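Long-range contacts in acyl-[acyl-carrier-protein]--UDP-N-acetylglucosamine O-acyltransferase (Acinetobacter baumannii, PDB 4E6U), which catalyses transfer of an acyl chain from acyl carrier protein to UDP-N-acetylglucosamine, the step that opens lipid A synthesis in the lipopolysaccharide pathway: residues Asn62-Phe67 with Asn92-His97; Asp25-Pro30 with Gly43-Ser48; Leu118-Thr123 with Phe137-Gly142; Leu86-Asn91 with Thr111-His116. All coordinates share one frame; numbering follows the deposited sequence. Where two conformers were deposited one is given.

Interaction 1 (Asn62-Phe67 with Asn92-His97); sequences NEIFQF and NLIREH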
# COMPACT_ATOMS: atom_id res chain seq x y z
N ASN A 62 9.36 22.94 5.24
CA ASN A 62 8.91 21.59 4.92
C ASN A 62 10.09 20.66 4.82
O ASN A 62 11.22 21.10 4.60
CB ASN A 62 8.14 21.64 3.60
CG ASN A 62 6.86 22.43 3.73
OD1 ASN A 62 5.91 21.97 4.37
ND2 ASN A 62 6.81 23.61 3.15
N GLU A 63 9.83 19.38 4.94
CA GLU A 63 10.84 18.38 4.70
C GLU A 63 10.21 17.29 3.87
O GLU A 63 9.19 16.70 4.26
CB GLU A 63 11.41 17.85 6.00
CG GLU A 63 12.61 16.93 5.80
CD GLU A 63 13.31 16.52 7.09
OE1 GLU A 63 14.35 15.83 6.99
OE2 GLU A 63 12.81 16.84 8.20
N ILE A 64 10.86 17.00 2.75
CA ILE A 64 10.36 16.03 1.76
C ILE A 64 11.44 14.98 1.52
O ILE A 64 12.57 15.34 1.14
CB ILE A 64 9.98 16.70 0.44
CG1 ILE A 64 9.02 17.88 0.68
CG2 ILE A 64 9.36 15.67 -0.52
CD1 ILE A 64 8.55 18.63 -0.58
N PHE A 65 11.10 13.72 1.73
CA PHE A 65 12.06 12.62 1.68
C PHE A 65 12.11 11.95 0.31
O PHE A 65 11.26 12.17 -0.58
CB PHE A 65 11.70 11.58 2.76
CG PHE A 65 12.04 12.01 4.15
CD1 PHE A 65 11.28 12.98 4.81
CD2 PHE A 65 13.11 11.43 4.82
CE1 PHE A 65 11.59 13.38 6.13
CE2 PHE A 65 13.44 11.83 6.13
CZ PHE A 65 12.66 12.80 6.79
N GLN A 66 13.15 11.14 0.14
CA GLN A 66 13.42 10.48 -1.12
C GLN A 66 12.23 9.69 -1.66
O GLN A 66 11.47 9.04 -0.90
CB GLN A 66 14.63 9.53 -0.97
CG GLN A 66 14.56 8.53 0.20
CD GLN A 66 15.13 9.04 1.52
OE1 GLN A 66 15.28 8.25 2.48
NE2 GLN A 66 15.44 10.29 1.59
N PHE A 67 12.12 9.75 -2.98
CA PHE A 67 11.13 8.98 -3.76
C PHE A 67 9.71 9.50 -3.58
O PHE A 67 8.75 8.83 -3.97
CB PHE A 67 11.20 7.48 -3.45
CG PHE A 67 12.61 6.93 -3.38
CD1 PHE A 67 13.48 7.06 -4.47
CD2 PHE A 67 13.05 6.26 -2.25
CE1 PHE A 67 14.77 6.53 -4.39
CE2 PHE A 67 14.34 5.73 -2.19
CZ PHE A 67 15.19 5.87 -3.24
N ASN A 92 5.49 20.95 7.03
CA ASN A 92 5.00 19.61 6.76
C ASN A 92 6.14 18.63 6.64
O ASN A 92 7.25 19.01 6.28
CB ASN A 92 4.21 19.59 5.47
CG ASN A 92 2.98 20.48 5.55
OD1 ASN A 92 2.01 20.16 6.26
ND2 ASN A 92 2.99 21.59 4.83
N LEU A 93 5.83 17.38 6.94
CA LEU A 93 6.75 16.26 6.77
C LEU A 93 6.13 15.34 5.74
O LEU A 93 5.03 14.82 5.97
CB LEU A 93 6.94 15.52 8.08
CG LEU A 93 7.64 16.30 9.19
CD1 LEU A 93 7.52 15.58 10.52
CD2 LEU A 93 9.11 16.57 8.87
N ILE A 94 6.80 15.17 4.61
CA ILE A 94 6.33 14.32 3.52
C ILE A 94 7.35 13.20 3.36
O ILE A 94 8.47 13.42 2.89
CB ILE A 94 6.12 15.14 2.23
CG1 ILE A 94 5.04 16.22 2.46
CG2 ILE A 94 5.74 14.23 1.06
CD1 ILE A 94 4.93 17.27 1.38
N ARG A 95 6.97 12.01 3.79
CA ARG A 95 7.91 10.90 3.86
C ARG A 95 8.07 10.17 2.51
O ARG A 95 7.46 10.51 1.49
CB ARG A 95 7.46 9.94 4.96
CG ARG A 95 7.50 10.57 6.37
CD ARG A 95 8.88 11.18 6.70
NE ARG A 95 9.90 10.15 6.56
CZ ARG A 95 10.67 9.66 7.52
NH1 ARG A 95 10.64 10.16 8.76
NH2 ARG A 95 11.51 8.67 7.23
N GLU A 96 8.95 9.17 2.53
CA GLU A 96 9.27 8.44 1.30
C GLU A 96 8.05 7.92 0.58
O GLU A 96 7.09 7.48 1.22
CB GLU A 96 10.20 7.26 1.58
CG GLU A 96 11.49 7.63 2.33
CD GLU A 96 11.38 7.41 3.82
OE1 GLU A 96 10.62 8.15 4.50
OE2 GLU A 96 12.04 6.48 4.33
N HIS A 97 8.08 7.95 -0.75
CA HIS A 97 7.08 7.28 -1.58
C HIS A 97 5.71 7.92 -1.57
O HIS A 97 4.77 7.34 -2.12
CB HIS A 97 6.97 5.77 -1.24
CG HIS A 97 8.29 5.05 -1.28
ND1 HIS A 97 8.83 4.43 -0.17
CD2 HIS A 97 9.19 4.90 -2.28
CE1 HIS A 97 9.99 3.89 -0.50
NE2 HIS A 97 10.24 4.18 -1.77

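Interaction 2 (Asp25-Pro30 with Gly43-Ser48); sequences DVQIGP and GTKLHS. With SO4 (sulfate ion), chain C.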
# COMPACT_ATOMS: atom_id res chain seq x y z
N ASP A 25 17.91 29.58 2.16
CA ASP A 25 18.21 28.42 2.99
C ASP A 25 17.46 27.14 2.61
O ASP A 25 17.20 26.29 3.46
CB ASP A 25 18.15 28.71 4.52
CG ASP A 25 18.81 30.02 4.91
OD1 ASP A 25 20.03 30.15 4.73
OD2 ASP A 25 18.09 30.89 5.43
N VAL A 26 17.12 27.02 1.33
CA VAL A 26 16.51 25.78 0.82
C VAL A 26 17.59 24.75 0.56
O VAL A 26 18.65 25.07 0.01
CB VAL A 26 15.69 26.05 -0.43
CG1 VAL A 26 15.30 24.74 -1.16
CG2 VAL A 26 14.42 26.83 -0.05
N GLN A 27 17.33 23.52 0.98
CA GLN A 27 18.22 22.39 0.73
C GLN A 27 17.56 21.48 -0.28
O GLN A 27 16.37 21.18 -0.16
CB GLN A 27 18.49 21.62 2.00
CG GLN A 27 19.25 22.41 3.04
CD GLN A 27 19.27 21.67 4.36
OE1 GLN A 27 18.47 21.97 5.27
NE2 GLN A 27 20.10 20.66 4.45
N ILE A 28 18.33 21.04 -1.26
CA ILE A 28 17.86 20.11 -2.27
C ILE A 28 18.96 19.09 -2.47
O ILE A 28 20.07 19.46 -2.83
CB ILE A 28 17.52 20.81 -3.61
CG1 ILE A 28 16.42 21.88 -3.41
CG2 ILE A 28 17.10 19.79 -4.70
CD1 ILE A 28 16.09 22.71 -4.64
N GLY A 29 18.64 17.82 -2.25
CA GLY A 29 19.66 16.78 -2.33
C GLY A 29 19.93 16.26 -3.73
O GLY A 29 19.35 16.71 -4.73
N PRO A 30 20.84 15.28 -3.82
CA PRO A 30 21.21 14.76 -5.11
C PRO A 30 20.05 14.17 -5.92
O PRO A 30 19.13 13.58 -5.35
CB PRO A 30 22.20 13.64 -4.78
CG PRO A 30 22.69 13.91 -3.41
CD PRO A 30 21.62 14.70 -2.71
N GLY A 43 13.75 27.62 4.09
CA GLY A 43 13.99 26.60 5.08
C GLY A 43 13.52 25.19 4.72
O GLY A 43 13.70 24.26 5.49
N THR A 44 12.89 25.05 3.56
CA THR A 44 12.43 23.73 3.13
C THR A 44 13.63 22.89 2.73
O THR A 44 14.61 23.38 2.15
CB THR A 44 11.39 23.89 2.01
OG1 THR A 44 10.15 24.27 2.61
CG2 THR A 44 11.17 22.57 1.24
N LYS A 45 13.55 21.61 3.08
CA LYS A 45 14.58 20.62 2.73
C LYS A 45 13.99 19.48 1.93
O LYS A 45 13.04 18.82 2.37
CB LYS A 45 15.23 20.05 3.99
CG LYS A 45 16.20 18.88 3.71
CD LYS A 45 16.87 18.39 5.00
CE LYS A 45 17.85 17.28 4.69
NZ LYS A 45 18.57 16.83 5.92
N LEU A 46 14.57 19.28 0.76
CA LEU A 46 14.32 18.07 -0.02
C LEU A 46 15.52 17.18 0.14
O LEU A 46 16.65 17.65 -0.00
CB LEU A 46 14.14 18.40 -1.50
CG LEU A 46 12.76 18.86 -1.98
CD1 LEU A 46 12.27 20.10 -1.23
CD2 LEU A 46 12.78 19.12 -3.46
N HIS A 47 15.29 15.91 0.44
CA HIS A 47 16.36 14.91 0.47
C HIS A 47 16.79 14.59 -0.97
O HIS A 47 16.50 15.36 -1.89
CB HIS A 47 15.83 13.69 1.21
CG HIS A 47 15.67 13.92 2.68
ND1 HIS A 47 16.44 13.27 3.63
CD2 HIS A 47 14.88 14.79 3.36
CE1 HIS A 47 16.10 13.70 4.83
NE2 HIS A 47 15.17 14.63 4.70
N SER A 48 17.51 13.49 -1.18
CA SER A 48 17.81 13.06 -2.55
C SER A 48 16.54 12.52 -3.23
O SER A 48 15.56 12.17 -2.56
CB SER A 48 18.88 11.96 -2.54
OG SER A 48 18.38 10.71 -2.09
S SO4 C . 20.03 13.32 6.29
O1 SO4 C . 21.38 13.88 6.43
O2 SO4 C . 19.39 13.26 7.60
O3 SO4 C . 19.24 14.17 5.40
O4 SO4 C . 20.13 11.96 5.72
O HOH W 1 20.25 18.90 6.60

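Interaction 3 (Leu118-Thr123 with Phe137-Gly142); sequences LLMVNT and FANNVG. With EDO (1,2-ethanediol), chain J.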
# COMPACT_ATOMS: atom_id res chain seq x y z
N LEU A 118 1.85 15.56 8.95
CA LEU A 118 2.77 14.43 8.78
C LEU A 118 2.14 13.46 7.81
O LEU A 118 1.06 12.90 8.09
CB LEU A 118 3.05 13.76 10.11
CG LEU A 118 3.77 12.41 10.06
CD1 LEU A 118 5.12 12.49 9.32
CD2 LEU A 118 3.98 11.81 11.45
N LEU A 119 2.76 13.31 6.64
CA LEU A 119 2.36 12.34 5.63
C LEU A 119 3.38 11.23 5.68
O LEU A 119 4.50 11.39 5.20
CB LEU A 119 2.28 12.98 4.23
CG LEU A 119 1.05 13.85 3.92
CD1 LEU A 119 1.04 15.10 4.78
CD2 LEU A 119 1.01 14.23 2.45
N MET A 120 3.00 10.13 6.31
CA MET A 120 3.92 8.99 6.43
C MET A 120 4.11 8.28 5.12
O MET A 120 3.49 8.62 4.10
CB MET A 120 3.45 8.03 7.51
CG MET A 120 3.54 8.62 8.89
SD MET A 120 3.18 7.36 10.14
CE MET A 120 2.69 8.37 11.53
N VAL A 121 5.01 7.31 5.12
CA VAL A 121 5.42 6.67 3.86
C VAL A 121 4.23 6.24 3.02
O VAL A 121 3.27 5.65 3.52
CB VAL A 121 6.35 5.46 4.13
CG1 VAL A 121 6.57 4.65 2.89
CG2 VAL A 121 7.70 5.92 4.69
N ASN A 122 4.30 6.53 1.73
CA ASN A 122 3.27 6.14 0.76
C ASN A 122 1.90 6.72 1.08
O ASN A 122 0.88 6.03 0.94
CB ASN A 122 3.20 4.61 0.61
CG ASN A 122 2.33 4.16 -0.59
OD1 ASN A 122 1.71 3.09 -0.55
ND2 ASN A 122 2.27 4.97 -1.63
N THR A 123 1.86 7.97 1.50
CA THR A 123 0.58 8.71 1.53
C THR A 123 0.30 9.24 0.14
O THR A 123 1.17 9.86 -0.49
CB THR A 123 0.61 9.90 2.52
OG1 THR A 123 0.86 9.40 3.84
CG2 THR A 123 -0.75 10.63 2.53
N PHE A 137 -1.28 11.31 8.56
CA PHE A 137 -1.66 10.22 7.66
C PHE A 137 -0.64 9.13 7.86
O PHE A 137 0.54 9.32 7.55
CB PHE A 137 -1.65 10.68 6.21
CG PHE A 137 -2.53 11.86 5.94
CD1 PHE A 137 -3.85 11.68 5.53
CD2 PHE A 137 -2.06 13.15 6.13
CE1 PHE A 137 -4.67 12.76 5.29
CE2 PHE A 137 -2.85 14.24 5.88
CZ PHE A 137 -4.17 14.05 5.45
N ALA A 138 -1.07 7.99 8.40
CA ALA A 138 -0.16 6.87 8.61
C ALA A 138 0.18 6.19 7.29
O ALA A 138 -0.31 6.55 6.23
CB ALA A 138 -0.74 5.89 9.62
N ASN A 139 1.06 5.21 7.36
CA ASN A 139 1.58 4.61 6.15
C ASN A 139 0.51 4.11 5.21
O ASN A 139 -0.50 3.55 5.65
CB ASN A 139 2.49 3.42 6.50
CG ASN A 139 3.82 3.85 7.02
OD1 ASN A 139 3.90 4.70 7.89
ND2 ASN A 139 4.90 3.26 6.49
N ASN A 140 0.74 4.25 3.91
CA ASN A 140 -0.12 3.63 2.89
C ASN A 140 -1.56 4.16 2.83
O ASN A 140 -2.46 3.49 2.33
CB ASN A 140 -0.14 2.10 3.02
CG ASN A 140 1.22 1.45 2.84
OD1 ASN A 140 2.03 1.90 2.04
ND2 ASN A 140 1.48 0.39 3.57
N VAL A 141 -1.77 5.37 3.35
CA VAL A 141 -3.11 5.98 3.29
C VAL A 141 -3.37 6.51 1.88
O VAL A 141 -2.51 7.18 1.29
CB VAL A 141 -3.26 7.06 4.36
CG1 VAL A 141 -4.48 7.95 4.06
CG2 VAL A 141 -3.39 6.41 5.72
N GLY A 142 -4.53 6.19 1.33
CA GLY A 142 -4.93 6.68 0.02
C GLY A 142 -6.09 7.63 0.15
O GLY A 142 -7.17 7.23 0.59
C1 EDO J . 3.50 2.68 10.64
O1 EDO J . 2.58 3.77 10.43
C2 EDO J . 3.15 1.49 9.75
O2 EDO J . 1.80 1.63 9.28
O HOH W 2 -1.16 5.34 -0.66

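Interaction 4 (Leu86-Asn91 with Thr111-His116); sequences LEIGNN and TKIGSH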
# COMPACT_ATOMS: atom_id res chain seq x y z
N LEU A 86 -0.67 22.53 -7.36
CA LEU A 86 -0.59 22.02 -6.00
C LEU A 86 -0.03 23.11 -5.10
O LEU A 86 0.95 23.76 -5.47
CB LEU A 86 0.30 20.76 -5.91
CG LEU A 86 0.70 20.27 -4.51
CD1 LEU A 86 -0.52 19.78 -3.75
CD2 LEU A 86 1.71 19.13 -4.63
N GLU A 87 -0.64 23.29 -3.94
CA GLU A 87 -0.09 24.15 -2.90
C GLU A 87 0.16 23.36 -1.62
O GLU A 87 -0.70 22.57 -1.20
CB GLU A 87 -1.06 25.32 -2.62
CG GLU A 87 -1.05 26.37 -3.71
CD GLU A 87 -2.11 27.44 -3.54
OE1 GLU A 87 -2.91 27.36 -2.58
OE2 GLU A 87 -2.13 28.34 -4.40
N ILE A 88 1.31 23.58 -1.01
CA ILE A 88 1.68 22.99 0.25
C ILE A 88 2.08 24.15 1.17
O ILE A 88 2.83 25.03 0.75
CB ILE A 88 2.88 22.03 0.05
CG1 ILE A 88 2.44 20.80 -0.74
CG2 ILE A 88 3.51 21.63 1.37
CD1 ILE A 88 3.61 19.98 -1.30
N GLY A 89 1.59 24.13 2.41
CA GLY A 89 1.89 25.20 3.38
C GLY A 89 3.25 25.02 4.03
O GLY A 89 4.26 24.77 3.34
N ASN A 90 3.29 25.17 5.35
CA ASN A 90 4.55 25.24 6.08
C ASN A 90 4.70 24.09 7.04
O ASN A 90 3.72 23.56 7.55
CB ASN A 90 4.59 26.53 6.90
CG ASN A 90 4.27 27.74 6.08
OD1 ASN A 90 4.81 27.95 5.00
ND2 ASN A 90 3.36 28.57 6.60
N ASN A 91 5.95 23.71 7.33
CA ASN A 91 6.24 22.79 8.42
C ASN A 91 5.61 21.40 8.28
O ASN A 91 5.27 20.76 9.27
CB ASN A 91 5.88 23.41 9.79
CG ASN A 91 6.71 24.63 10.12
OD1 ASN A 91 6.38 25.75 9.71
ND2 ASN A 91 7.77 24.44 10.86
N THR A 111 -4.99 21.41 -5.82
CA THR A 111 -4.88 20.56 -4.65
C THR A 111 -4.15 21.36 -3.61
O THR A 111 -3.16 22.02 -3.94
CB THR A 111 -4.05 19.33 -5.00
OG1 THR A 111 -4.64 18.67 -6.13
CG2 THR A 111 -3.95 18.37 -3.82
N LYS A 112 -4.64 21.34 -2.36
CA LYS A 112 -4.08 22.21 -1.32
C LYS A 112 -3.89 21.45 -0.03
O LYS A 112 -4.81 20.76 0.42
CB LYS A 112 -4.98 23.43 -1.09
CG LYS A 112 -4.44 24.40 -0.06
CD LYS A 112 -5.18 25.73 -0.13
CE LYS A 112 -4.59 26.74 0.84
NZ LYS A 112 -3.23 27.23 0.43
N ILE A 113 -2.69 21.52 0.53
CA ILE A 113 -2.40 20.99 1.86
C ILE A 113 -1.92 22.16 2.72
O ILE A 113 -1.16 23.02 2.23
CB ILE A 113 -1.39 19.77 1.82
CG1 ILE A 113 -0.00 20.08 2.35
CG2 ILE A 113 -1.46 19.00 0.48
CD1 ILE A 113 0.83 18.83 2.67
N GLY A 114 -2.32 22.17 3.98
CA GLY A 114 -1.95 23.23 4.90
C GLY A 114 -0.59 23.04 5.52
O GLY A 114 0.40 22.79 4.81
N SER A 115 -0.54 23.18 6.84
CA SER A 115 0.71 23.24 7.59
C SER A 115 0.76 22.24 8.74
O SER A 115 -0.29 21.83 9.26
CB SER A 115 0.92 24.66 8.15
OG SER A 115 0.99 25.59 7.09
N HIS A 116 1.97 21.86 9.15
CA HIS A 116 2.18 21.00 10.30
C HIS A 116 1.58 19.61 10.15
O HIS A 116 1.22 18.97 11.13
CB HIS A 116 1.68 21.68 11.60
CG HIS A 116 2.39 22.95 11.91
ND1 HIS A 116 3.64 22.98 12.49
CD2 HIS A 116 2.03 24.24 11.72
CE1 HIS A 116 4.02 24.24 12.64
NE2 HIS A 116 3.06 25.02 12.18
O HOH W 3 4.50 27.58 10.66

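Interaction 1 (Asn62-Phe67 with Asn92-His97)
I64 and I94 lie side by side on successive coils of the left-handed parallel beta-helix that characterises LpxA. The backbones are joined by hydrogen bonds from E63 N to N92 O, I94 N to E63 O and F65 N to I94 O. As branched apolar residues the isoleucines suit the coil interior, I64 CG1 lying 4.2 Å from I94 CD1, while E63 and L93 occupy the other face.

Amide bonding marks the corner. N62 and N92 have nearly coplanar amides, and N62 OD1 accepts from N92 N (2.9 Å) and N92 ND2 (3.0 Å). Asparagine can also bond onward: N62 ND2 reaches G89 O, N92 ND2 reaches G114 O, and N92 OD1 accepts from N117 N.

Aromatic contacts follow. R95, bent at chi2 (-54°), sets CD over a face of F65, and its guanidinium lies flat on the same ring, planes 9° apart, with CZ 3.8 Å from the ring centroid. R95 NH2 binds V73 O of a neighbouring subunit as well, and E96 OE2 binds S69 and H101 there. Within 92-97, R95 NE (3.0 Å) and NH2 (2.9 Å) converge side-on upon a single oxygen, E96 OE1.

Interaction 2 (Asp25-Pro30 with Gly43-Ser48)
Q27 and K45 meet obliquely on the outward face of two adjoining parallel strands. K45 leaves its backbone with CG anti to N (chi1 173°) and stays extended to the ammonium, presenting a straight run of methylenes. The Q27 amide lies against that run, OE1 3.9 Å from K45 CD. Long polar chains suit this face because their stems pack while their ends reach water: one molecule accepts from Q27 NE2 (2.8 Å) and from K45 NZ (2.8 Å). K45 NZ also donates to sulfate O3 at 2.8 Å, an ion probably taken from the crystallisation liquor. The same oxygen comes 3.2 Å from H47 CE1, and K45 CE sits above one face of the imidazole, toward its rim. H47 NE2 is bonded to E63, and F65 stacks on the ring.

Here two coils of the left-handed parallel beta-helix, built from hexapeptide repeats, run in register. I28 and L46 turn the opposite way, their apolar chains facing the interior, with L46 against I64 of the next coil. L46 N to Q27 O is short and straight (2.8 Å, 177°), and Q27 N donates to T44 O.

Beyond the strands the backbone turns. G29 suits its place because a CB would point into H47 C and S48 N; its N-H bonds only weakly to L46 O. P30 CD rests 3.9 Å from S48 CB, and these two residues also pack on I15 and V51 respectively of a neighbouring subunit. At the other end, before strand 45-46, G43 has a positive phi (81°), which glycine accepts readily.

Interaction 3 (Leu118-Thr123 with Phe137-Gly142)
L119 and F137 run side by side in the apolar interior, L119 CG 3.9 Å from F137 CD2, the phenyl being a large flat apolar group suited to this buried position. T123 crosses F137 at about a right angle, its CG2 touching the CB and CG of the phenylalanine.

The backbone bonds continue the parallel pairing into the corner: F137 N to L118 O is nearly straight (175°), M120 N donates to F137 O, and N140 N to V121 O at 2.9 Å. Each segment then makes a type II turn, M120 to T123 and A138 to V141. N122 and N140 stand at the turn position with positive phi, which asparagine tolerates well. T123 OG1 donates to M120 O (2.8 Å), tying down the first turn, and a water donates to both N122 O (2.7 Å) and V141 O (3.0 Å).

Other contacts lie round M120. Its flexible thioether chain crosses N139 at about a right angle, with M120 CB 3.4 Å from N139 OD1 and SD against A138. N139 OD1 accepts from 1,2-ethanediol O1 (3.0 Å) and from Q75 of a neighbouring subunit.

In the left-handed parallel beta-helix these coils lie between two further ones: L119 bonds through its backbone to L93 and R95 by strand 93-94, while F137 and V141 pack on V155 of strand 154-155.

Interaction 4 (Leu86-Asn91 with Thr111-His116)
L86 CD1 packs against T111 CG2 at 3.7 Å on the buried face of two parallel strands, where, in the conformer modelled, I113 lies beside I88. Apolar residues belong here, and L86 also rests on L100 of a third strand. T111 can join them because its methyl meets L86 while its hydroxyl bonds to H101 O. Between the strands E87 N donates to T111 O (2.8 Å) and I113 N to E87 O (2.8 Å).

The other face is looser and turned toward solvent. In the modelled conformers, E87 OE1 takes K112 NZ on its anti side at 3.0 Å; because each residue has a second conformer, this salt bridge is probably not permanent. E87 OE2 has another partner in R57.

Farther on, G89 leaves room for G114 O and S115 OG where a CB would collide, and its N-H is shared weakly between I113 O and G114 O. S115 OG accepts from N90 N (2.9 Å, 168°), and H116 N donates to N90 O. N91 CB makes a CH-pi contact over a face of the H116 imidazole, 3.8 Å from its centroid, and the amide and ring planes are 11° apart. A water donates to N91 OD1 at 2.8 Å.

The buried I88 and I113, each followed by glycine, fit the hexapeptide pattern of a left-handed parallel beta-helix.

How the interactions relate
From the N terminus, interaction 2 closes the first of these coils, joining 25-30 to 43-48. The chain then reaches 62-67, whose strand adjoins 45-46, and interaction 1 closes a longer loop at 92-97. Before that loop is complete, 86-91 has opened interaction 4, which closes at 111-116, so the two cross; asparagine side chains of interaction 1 bond to glycine carbonyls of interaction 4. Interaction 3 follows in series, 118-123 with 137-142. Interactions 2, 1 and 3 succeed one another along one sheet of the beta-helix, with interaction 1 touching both others; interaction 4 belongs to another sheet. Interactions 2 and 3, with centres about 21 Å apart, do not touch.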